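PDB 6AQK: toxin protein from Yersinia entomophaga, which is the C-terminal toxin domain of RHS2 and probably acts as an ADP-ribosyltransferase, transferring ADP-ribose from NAD+ to a target molecule. Local coordinates for residues Lys127-Lys133 and Thr196-Pro202. Sequence-based numbering, arbitrary orientation.
Sequences KSDTVQK and TSLQYLP
Tyr200 reaches across to the turn before strand 131-140 and donates its hydroxyl to Lys127, OH to O 2.6 Å. The C=O...donor angle of 137°, in the carbonyl plane, places the phenol on a lone pair of that oxygen. A chi1 of 164°, which sets CG opposite the backbone N, carries the ring toward the turn, its edge against the turn's backbone; Asp129 O meets that edge in plane, 3.5 Å from Tyr200 CE2, and Pro202 N lies over one face, offset toward the rim. Pro202 also closes on the turn, its CG 3.3 Å from Ser128 O, while its ring crosses the Thr130 side chain at about a right angle, CD to Thr130 CG2 3.6 Å. Beyond the turn the strands pair antiparallel: Tyr200 N to Val131 O (2.7 Å) is short and straight, whereas the return bond from Val131 N to Tyr200 O is weak at 3.5 Å. On the side away from helix 115-124, Gln132 and Gln199 run side by side with amide planes 23° apart, touching through their CG atoms. One phenol bond, reinforced by proline packing, thus ties the turn leading into edge strand 131-140 to the end of its neighbour, strand 192-200, although buried Asp129 O finds no hydrogen-bond partner.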
loop_
_atom_site.group_PDB
_atom_site.type_symbol
_atom_site.label_atom_id
_atom_site.label_comp_id
_atom_site.label_asym_id
_atom_site.label_seq_id
_atom_site.Cartn_x
_atom_site.Cartn_y
_atom_site.Cartn_z
ATOM N N LYS A 127 -23.757 0.219 -10.934
ATOM C CA LYS A 127 -25.022 0.254 -10.207
ATOM C C LYS A 127 -25.369 1.687 -9.877
ATOM O O LYS A 127 -24.477 2.501 -9.704
ATOM C CB LYS A 127 -24.953 -0.570 -8.932
ATOM C CG LYS A 127 -25.029 -2.048 -9.174
ATOM C CD LYS A 127 -25.377 -2.769 -7.884
ATOM C CE LYS A 127 -25.355 -4.271 -8.100
ATOM N NZ LYS A 127 -25.362 -5.040 -6.823
ATOM N N SER A 128 -26.668 1.978 -9.789
ATOM C CA SER A 128 -27.153 3.338 -9.550
ATOM C C SER A 128 -27.204 3.648 -8.071
ATOM O O SER A 128 -27.284 4.824 -7.715
ATOM C CB SER A 128 -28.573 3.496 -10.128
ATOM O OG SER A 128 -28.639 2.791 -11.334
ATOM N N ASP A 129 -27.208 2.605 -7.213
ATOM C CA ASP A 129 -27.266 2.816 -5.747
ATOM C C ASP A 129 -25.982 2.290 -5.087
ATOM O O ASP A 129 -25.289 1.451 -5.650
ATOM C CB ASP A 129 -28.459 2.082 -5.095
ATOM C CG ASP A 129 -29.799 2.200 -5.895
ATOM O OD1 ASP A 129 -29.854 2.788 -7.003
ATOM O OD2 ASP A 129 -30.820 1.647 -5.400
ATOM N N THR A 130 -25.734 2.756 -3.872
ATOM C CA THR A 130 -24.588 2.281 -3.039
ATOM C C THR A 130 -24.848 0.853 -2.595
ATOM O O THR A 130 -26.007 0.383 -2.569
ATOM C CB THR A 130 -24.429 3.138 -1.827
ATOM O OG1 THR A 130 -25.661 3.072 -1.090
ATOM C CG2 THR A 130 -24.141 4.568 -2.226
ATOM N N VAL A 131 -23.759 0.146 -2.303
ATOM C CA VAL A 131 -23.777 -1.248 -1.873
ATOM C C VAL A 131 -22.610 -1.311 -0.920
ATOM O O VAL A 131 -21.529 -0.703 -1.206
ATOM C CB VAL A 131 -23.473 -2.246 -3.037
ATOM C CG1 VAL A 131 -23.373 -3.677 -2.515
ATOM C CG2 VAL A 131 -24.542 -2.176 -4.078
ATOM N N GLN A 132 -22.848 -1.931 0.225
ATOM C CA GLN A 132 -21.767 -2.354 1.135
ATOM C C GLN A 132 -21.716 -3.881 1.189
ATOM O O GLN A 132 -22.724 -4.558 1.010
ATOM C CB GLN A 132 -22.007 -1.918 2.557
ATOM C CG GLN A 132 -22.167 -0.446 2.827
ATOM C CD GLN A 132 -22.338 -0.175 4.329
ATOM O OE1 GLN A 132 -22.054 -1.050 5.177
ATOM N NE2 GLN A 132 -22.817 1.024 4.666
ATOM N N LYS A 133 -20.540 -4.406 1.492
ATOM C CA LYS A 133 -20.355 -5.797 1.729
ATOM C C LYS A 133 -19.461 -5.884 2.953
ATOM O O LYS A 133 -18.343 -5.388 2.956
ATOM C CB LYS A 133 -19.742 -6.473 0.525
ATOM C CG LYS A 133 -19.433 -7.938 0.747
ATOM C CD LYS A 133 -18.685 -8.571 -0.411
ATOM C CE LYS A 133 -18.552 -10.066 -0.153
ATOM N NZ LYS A 133 -17.977 -10.747 -1.344
ATOM N N THR A 196 -12.740 -4.924 6.940
ATOM C CA THR A 196 -14.052 -5.039 7.527
ATOM C C THR A 196 -15.214 -4.709 6.631
ATOM O O THR A 196 -16.343 -5.157 6.911
ATOM C CB THR A 196 -14.171 -4.224 8.813
ATOM O OG1 THR A 196 -14.045 -2.840 8.500
ATOM C CG2 THR A 196 -13.009 -4.592 9.739
ATOM N N SER A 197 -15.006 -3.953 5.562
ATOM C CA SER A 197 -16.145 -3.519 4.726
ATOM C C SER A 197 -15.662 -3.071 3.363
ATOM O O SER A 197 -14.592 -2.387 3.277
ATOM C CB SER A 197 -16.816 -2.306 5.377
ATOM O OG SER A 197 -17.977 -2.096 4.631
ATOM N N LEU A 198 -16.419 -3.390 2.312
ATOM C CA LEU A 198 -16.210 -2.791 0.985
ATOM C C LEU A 198 -17.452 -2.033 0.678
ATOM O O LEU A 198 -18.561 -2.551 0.956
ATOM C CB LEU A 198 -16.014 -3.812 -0.082
ATOM C CG LEU A 198 -14.964 -4.837 0.262
ATOM C CD1 LEU A 198 -15.005 -5.874 -0.841
ATOM C CD2 LEU A 198 -13.598 -4.155 0.461
ATOM N N GLN A 199 -17.282 -0.805 0.204
ATOM C CA GLN A 199 -18.431 0.040 -0.255
ATOM C C GLN A 199 -18.283 0.500 -1.684
ATOM O O GLN A 199 -17.191 0.914 -2.130
ATOM C CB GLN A 199 -18.584 1.311 0.531
ATOM C CG GLN A 199 -18.676 1.145 2.018
ATOM C CD GLN A 199 -18.809 2.504 2.757
ATOM O OE1 GLN A 199 -18.405 2.572 3.873
ATOM N NE2 GLN A 199 -19.400 3.591 2.091
ATOM N N TYR A 200 -19.410 0.531 -2.386
ATOM C CA TYR A 200 -19.467 1.059 -3.728
ATOM C C TYR A 200 -20.259 2.363 -3.719
ATOM O O TYR A 200 -21.312 2.490 -3.074
ATOM C CB TYR A 200 -20.141 0.058 -4.693
ATOM C CG TYR A 200 -20.578 0.691 -5.983
ATOM C CD1 TYR A 200 -19.636 1.127 -6.935
ATOM C CD2 TYR A 200 -21.930 0.910 -6.251
ATOM C CE1 TYR A 200 -20.039 1.714 -8.146
ATOM C CE2 TYR A 200 -22.336 1.498 -7.440
ATOM C CZ TYR A 200 -21.415 1.892 -8.384
ATOM O OH TYR A 200 -21.839 2.481 -9.526
ATOM N N LEU A 201 -19.761 3.295 -4.486
ATOM C CA LEU A 201 -20.302 4.650 -4.536
ATOM C C LEU A 201 -20.558 4.996 -5.984
ATOM O O LEU A 201 -19.618 5.269 -6.785
ATOM C CB LEU A 201 -19.336 5.649 -3.877
ATOM C CG LEU A 201 -19.118 5.621 -2.343
ATOM C CD1 LEU A 201 -17.967 6.550 -1.975
ATOM C CD2 LEU A 201 -20.357 5.945 -1.515
ATOM N N PRO A 202 -21.831 5.048 -6.375
ATOM C CA PRO A 202 -22.097 5.610 -7.726
ATOM C C PRO A 202 -21.498 7.010 -8.009
ATOM O O PRO A 202 -21.127 7.748 -7.117
ATOM C CB PRO A 202 -23.653 5.678 -7.792
ATOM C CG PRO A 202 -24.137 4.768 -6.708
ATOM C CD PRO A 202 -23.058 4.737 -5.636
#